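Local coordinates for hypothetical protein Atu2648 (Agrobacterium tumefaciens str. C58, PDB 1ZCE), which is of unknown function but consists largely of an EVE domain, a fold related to the PUA and ASCH domains, and so may bind RNA or modified nucleic acid, at residues N40-F52 with V61-P73. Sequence-based numbering, arbitrary orientation.
Sequences NMRAMKIGDKGFF and VVGIVEVCALSHP
Gly50 and Val65 form a doubly hydrogen-bonded pair in the antiparallel hairpin of strands 49-54 and 60-73, part of the mixed sheet of this PUA-related EVE domain. Val65 N gives to Gly50 O at 2.9 Å, and Gly50 N returns a bond to Val65 O. Toward the hairpin turn, Phe52 N bonds to Gly63 O and Val62 N to Phe52 O; because Val62 and Gly63 both face Phe52, this is a classic beta bulge.

At the other end, a type II turn, Lys45 to Asp48, presents Gly47 N to Val67 O at 3.0 Å (N-H...O 172°), while Asp48 O accepts from Val67 N. Lys45 N braces the turn, meeting Asp48 OD2 from above the carboxylate plane; Trp5 NE1 also bonds to OD2.

Water 1 joins the end of helix 35-42 (Met41 O) and the loop after it (Met44 O) to Ser71 N, donating to both carbonyls and accepting from the amide.

A bend at chi2 (-62°) lays Lys49 CD on Glu66 CB (3.7 Å). Lys49 NZ makes a long salt bridge to Glu66 OE2 (3.7 Å), which water 2 bridges, accepting from NZ and donating to OE2; Glu66 OE1 pairs with Arg89. Lys49 NZ also donates to Lys144 O and, in the carbonyl plane, to Gly47 O at 2.7 Å.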
loop_
_atom_site.group_PDB
_atom_site.type_symbol
_atom_site.label_atom_id
_atom_site.label_comp_id
_atom_site.label_asym_id
_atom_site.label_seq_id
_atom_site.Cartn_x
_atom_site.Cartn_y
_atom_site.Cartn_z
ATOM N N ASN A 40 5.279 -6.101 -8.421
ATOM C CA ASN A 40 4.756 -6.355 -7.087
ATOM C C ASN A 40 3.233 -6.441 -7.195
ATOM O O ASN A 40 2.604 -7.296 -6.571
ATOM C CB ASN A 40 5.183 -5.244 -6.119
ATOM C CG ASN A 40 6.636 -5.387 -5.664
ATOM O OD1 ASN A 40 7.253 -4.439 -5.174
ATOM N ND2 ASN A 40 7.183 -6.585 -5.821
HETATM N N MSE A 41 2.636 -5.570 -7.998
HETATM C CA MSE A 41 1.191 -5.626 -8.164
HETATM C C MSE A 41 0.779 -6.930 -8.847
HETATM O O MSE A 41 -0.250 -7.511 -8.505
HETATM C CB MSE A 41 0.679 -4.409 -8.943
HETATM C CG MSE A 41 0.744 -3.129 -8.117
HETATM SE SE MSE A 41 -0.139 -1.578 -8.905
HETATM C CE MSE A 41 1.078 -1.332 -10.403
ATOM N N ARG A 42 1.568 -7.389 -9.813
ATOM C CA ARG A 42 1.261 -8.645 -10.490
ATOM C C ARG A 42 1.309 -9.829 -9.526
ATOM O O ARG A 42 0.717 -10.870 -9.794
ATOM C CB ARG A 42 2.245 -8.901 -11.632
ATOM C CG ARG A 42 2.081 -7.982 -12.815
ATOM C CD ARG A 42 3.153 -8.253 -13.845
ATOM N NE ARG A 42 2.972 -7.433 -15.033
ATOM C CZ ARG A 42 3.765 -7.485 -16.096
ATOM N NH1 ARG A 42 4.796 -8.319 -16.111
ATOM N NH2 ARG A 42 3.516 -6.713 -17.143
ATOM N N ALA A 43 2.016 -9.675 -8.411
ATOM C CA ALA A 43 2.131 -10.752 -7.433
ATOM C C ALA A 43 0.996 -10.738 -6.416
ATOM O O ALA A 43 0.898 -11.636 -5.580
ATOM C CB ALA A 43 3.466 -10.648 -6.711
HETATM N N MSE A 44 0.135 -9.727 -6.496
HETATM C CA MSE A 44 -0.972 -9.589 -5.555
HETATM C C MSE A 44 -2.186 -10.437 -5.886
HETATM O O MSE A 44 -2.493 -10.684 -7.053
HETATM C CB MSE A 44 -1.398 -8.126 -5.461
HETATM C CG MSE A 44 -0.323 -7.231 -4.881
HETATM SE SE MSE A 44 -0.803 -5.374 -4.987
HETATM C CE MSE A 44 0.881 -4.644 -4.395
ATOM N N LYS A 45 -2.873 -10.875 -4.838
ATOM C CA LYS A 45 -4.082 -11.668 -4.979
ATOM C C LYS A 45 -5.252 -10.876 -4.404
ATOM O O LYS A 45 -5.061 -9.955 -3.606
ATOM C CB LYS A 45 -3.937 -12.991 -4.223
ATOM C CG LYS A 45 -2.813 -13.873 -4.740
ATOM C CD LYS A 45 -2.763 -15.211 -4.017
ATOM C CE LYS A 45 -1.545 -16.022 -4.432
ATOM N NZ LYS A 45 -0.279 -15.403 -3.963
ATOM N N ILE A 46 -6.463 -11.230 -4.820
ATOM C CA ILE A 46 -7.652 -10.568 -4.309
ATOM C C ILE A 46 -7.658 -10.748 -2.797
ATOM O O ILE A 46 -7.421 -11.848 -2.297
ATOM C CB ILE A 46 -8.934 -11.203 -4.895
ATOM C CG1 ILE A 46 -9.006 -10.935 -6.399
ATOM C CG2 ILE A 46 -10.171 -10.652 -4.195
ATOM C CD1 ILE A 46 -9.009 -9.461 -6.758
ATOM N N GLY A 47 -7.900 -9.666 -2.067
ATOM C CA GLY A 47 -7.928 -9.767 -0.621
ATOM C C GLY A 47 -6.617 -9.450 0.078
ATOM O O GLY A 47 -6.598 -9.269 1.295
ATOM N N ASP A 48 -5.513 -9.396 -0.664
ATOM C CA ASP A 48 -4.224 -9.073 -0.052
ATOM C C ASP A 48 -4.342 -7.707 0.605
ATOM O O ASP A 48 -4.858 -6.765 0.002
ATOM C CB ASP A 48 -3.104 -9.025 -1.093
ATOM C CG ASP A 48 -2.523 -10.395 -1.405
ATOM O OD1 ASP A 48 -3.007 -11.413 -0.870
ATOM O OD2 ASP A 48 -1.561 -10.456 -2.196
ATOM N N LYS A 49 -3.851 -7.609 1.836
ATOM C CA LYS A 49 -3.911 -6.373 2.598
ATOM C C LYS A 49 -2.613 -5.590 2.490
ATOM O O LYS A 49 -1.542 -6.155 2.260
ATOM C CB LYS A 49 -4.208 -6.690 4.062
ATOM C CG LYS A 49 -5.475 -7.505 4.274
ATOM C CD LYS A 49 -6.709 -6.760 3.788
ATOM C CE LYS A 49 -8.004 -7.493 4.141
ATOM N NZ LYS A 49 -8.103 -8.848 3.535
ATOM N N GLY A 50 -2.719 -4.278 2.647
ATOM C CA GLY A 50 -1.544 -3.438 2.563
ATOM C C GLY A 50 -1.744 -2.090 3.221
ATOM O O GLY A 50 -2.856 -1.726 3.629
ATOM N N PHE A 51 -0.650 -1.348 3.324
ATOM C CA PHE A 51 -0.677 -0.028 3.935
ATOM C C PHE A 51 -0.836 1.071 2.907
ATOM O O PHE A 51 -0.275 1.000 1.812
ATOM C CB PHE A 51 0.615 0.244 4.709
ATOM C CG PHE A 51 0.811 -0.637 5.907
ATOM C CD1 PHE A 51 -0.220 -0.837 6.820
ATOM C CD2 PHE A 51 2.042 -1.229 6.150
ATOM C CE1 PHE A 51 -0.026 -1.612 7.961
ATOM C CE2 PHE A 51 2.247 -2.003 7.285
ATOM C CZ PHE A 51 1.210 -2.196 8.194
ATOM N N PHE A 52 -1.628 2.075 3.260
ATOM C CA PHE A 52 -1.812 3.242 2.413
ATOM C C PHE A 52 -0.913 4.251 3.134
ATOM O O PHE A 52 -1.169 4.625 4.283
ATOM C CB PHE A 52 -3.278 3.684 2.411
ATOM C CG PHE A 52 -3.605 4.743 1.385
ATOM C CD1 PHE A 52 -3.339 6.089 1.635
ATOM C CD2 PHE A 52 -4.201 4.397 0.173
ATOM C CE1 PHE A 52 -3.672 7.074 0.697
ATOM C CE2 PHE A 52 -4.538 5.376 -0.774
ATOM C CZ PHE A 52 -4.272 6.712 -0.513
ATOM N N VAL A 61 1.749 6.118 7.671
ATOM C CA VAL A 61 0.827 5.054 7.300
ATOM C C VAL A 61 -0.503 5.468 7.917
ATOM O O VAL A 61 -0.641 5.506 9.143
ATOM C CB VAL A 61 1.274 3.695 7.878
ATOM C CG1 VAL A 61 0.227 2.628 7.574
ATOM C CG2 VAL A 61 2.618 3.298 7.281
ATOM N N VAL A 62 -1.482 5.762 7.068
ATOM C CA VAL A 62 -2.774 6.240 7.534
ATOM C C VAL A 62 -3.939 5.274 7.423
ATOM O O VAL A 62 -4.998 5.523 7.992
ATOM C CB VAL A 62 -3.153 7.537 6.799
ATOM C CG1 VAL A 62 -2.164 8.626 7.155
ATOM C CG2 VAL A 62 -3.152 7.304 5.290
ATOM N N GLY A 63 -3.759 4.177 6.702
ATOM C CA GLY A 63 -4.850 3.235 6.571
ATOM C C GLY A 63 -4.443 1.906 5.984
ATOM O O GLY A 63 -3.300 1.714 5.564
ATOM N N ILE A 64 -5.391 0.979 5.983
ATOM C CA ILE A 64 -5.180 -0.343 5.424
ATOM C C ILE A 64 -6.134 -0.515 4.248
ATOM O O ILE A 64 -7.304 -0.118 4.312
ATOM C CB ILE A 64 -5.450 -1.439 6.471
ATOM C CG1 ILE A 64 -4.405 -1.338 7.587
ATOM C CG2 ILE A 64 -5.417 -2.817 5.814
ATOM C CD1 ILE A 64 -4.552 -2.382 8.687
ATOM N N VAL A 65 -5.615 -1.090 3.169
ATOM C CA VAL A 65 -6.399 -1.337 1.971
ATOM C C VAL A 65 -6.317 -2.807 1.602
ATOM O O VAL A 65 -5.571 -3.577 2.202
ATOM C CB VAL A 65 -5.873 -0.526 0.764
ATOM C CG1 VAL A 65 -6.067 0.960 1.008
ATOM C CG2 VAL A 65 -4.405 -0.846 0.519
ATOM N N GLU A 66 -7.110 -3.186 0.609
ATOM C CA GLU A 66 -7.109 -4.548 0.106
ATOM C C GLU A 66 -7.241 -4.503 -1.408
ATOM O O GLU A 66 -7.809 -3.566 -1.973
ATOM C CB GLU A 66 -8.263 -5.358 0.702
ATOM C CG GLU A 66 -9.648 -4.903 0.264
ATOM C CD GLU A 66 -10.759 -5.681 0.949
ATOM O OE1 GLU A 66 -11.943 -5.369 0.704
ATOM O OE2 GLU A 66 -10.448 -6.600 1.734
ATOM N N VAL A 67 -6.699 -5.521 -2.059
ATOM C CA VAL A 67 -6.763 -5.616 -3.505
ATOM C C VAL A 67 -8.164 -6.085 -3.896
ATOM O O VAL A 67 -8.650 -7.086 -3.367
ATOM C CB VAL A 67 -5.711 -6.621 -4.022
ATOM C CG1 VAL A 67 -5.890 -6.847 -5.507
ATOM C CG2 VAL A 67 -4.303 -6.105 -3.726
ATOM N N CYS A 68 -8.821 -5.361 -4.797
ATOM C CA CYS A 68 -10.159 -5.760 -5.224
ATOM C C CYS A 68 -10.244 -6.088 -6.715
ATOM O O CYS A 68 -11.318 -6.402 -7.235
ATOM C CB CYS A 68 -11.194 -4.696 -4.848
ATOM S SG CYS A 68 -10.841 -3.011 -5.366
ATOM N N ALA A 69 -9.107 -6.010 -7.400
ATOM C CA ALA A 69 -9.020 -6.355 -8.816
ATOM C C ALA A 69 -7.579 -6.737 -9.119
ATOM O O ALA A 69 -6.645 -6.019 -8.754
ATOM C CB ALA A 69 -9.457 -5.186 -9.699
ATOM N N LEU A 70 -7.405 -7.884 -9.766
ATOM C CA LEU A 70 -6.082 -8.374 -10.130
ATOM C C LEU A 70 -5.474 -7.507 -11.225
ATOM O O LEU A 70 -6.180 -6.763 -11.901
ATOM C CB LEU A 70 -6.175 -9.823 -10.615
ATOM C CG LEU A 70 -6.611 -10.868 -9.584
ATOM C CD1 LEU A 70 -6.788 -12.216 -10.268
ATOM C CD2 LEU A 70 -5.575 -10.959 -8.474
ATOM N N SER A 71 -4.162 -7.612 -11.398
ATOM C CA SER A 71 -3.454 -6.836 -12.408
ATOM C C SER A 71 -4.128 -6.862 -13.768
ATOM O O SER A 71 -4.443 -7.929 -14.296
ATOM C CB SER A 71 -2.022 -7.349 -12.561
ATOM O OG SER A 71 -1.242 -7.042 -11.424
ATOM N N HIS A 72 -4.327 -5.677 -14.335
ATOM C CA HIS A 72 -4.947 -5.537 -15.644
ATOM C C HIS A 72 -4.325 -4.306 -16.303
ATOM O O HIS A 72 -3.712 -3.481 -15.626
ATOM C CB HIS A 72 -6.457 -5.341 -15.495
ATOM C CG HIS A 72 -6.825 -4.089 -14.764
ATOM N ND1 HIS A 72 -7.088 -4.057 -13.409
ATOM C CD2 HIS A 72 -6.919 -2.808 -15.191
ATOM C CE1 HIS A 72 -7.327 -2.813 -13.039
ATOM N NE2 HIS A 72 -7.228 -2.034 -14.103
ATOM N N PRO A 73 -4.473 -4.166 -17.630
ATOM C CA PRO A 73 -3.893 -3.000 -18.297
ATOM C C PRO A 73 -4.259 -1.680 -17.615
ATOM O O PRO A 73 -5.409 -1.456 -17.246
ATOM C CB PRO A 73 -4.457 -3.101 -19.712
ATOM C CG PRO A 73 -4.518 -4.574 -19.927
ATOM C CD PRO A 73 -5.081 -5.085 -18.610
HETATM O O HOH W 1 -2.522 -9.069 -9.385
HETATM O O HOH W 2 -10.892 -8.894 2.838
#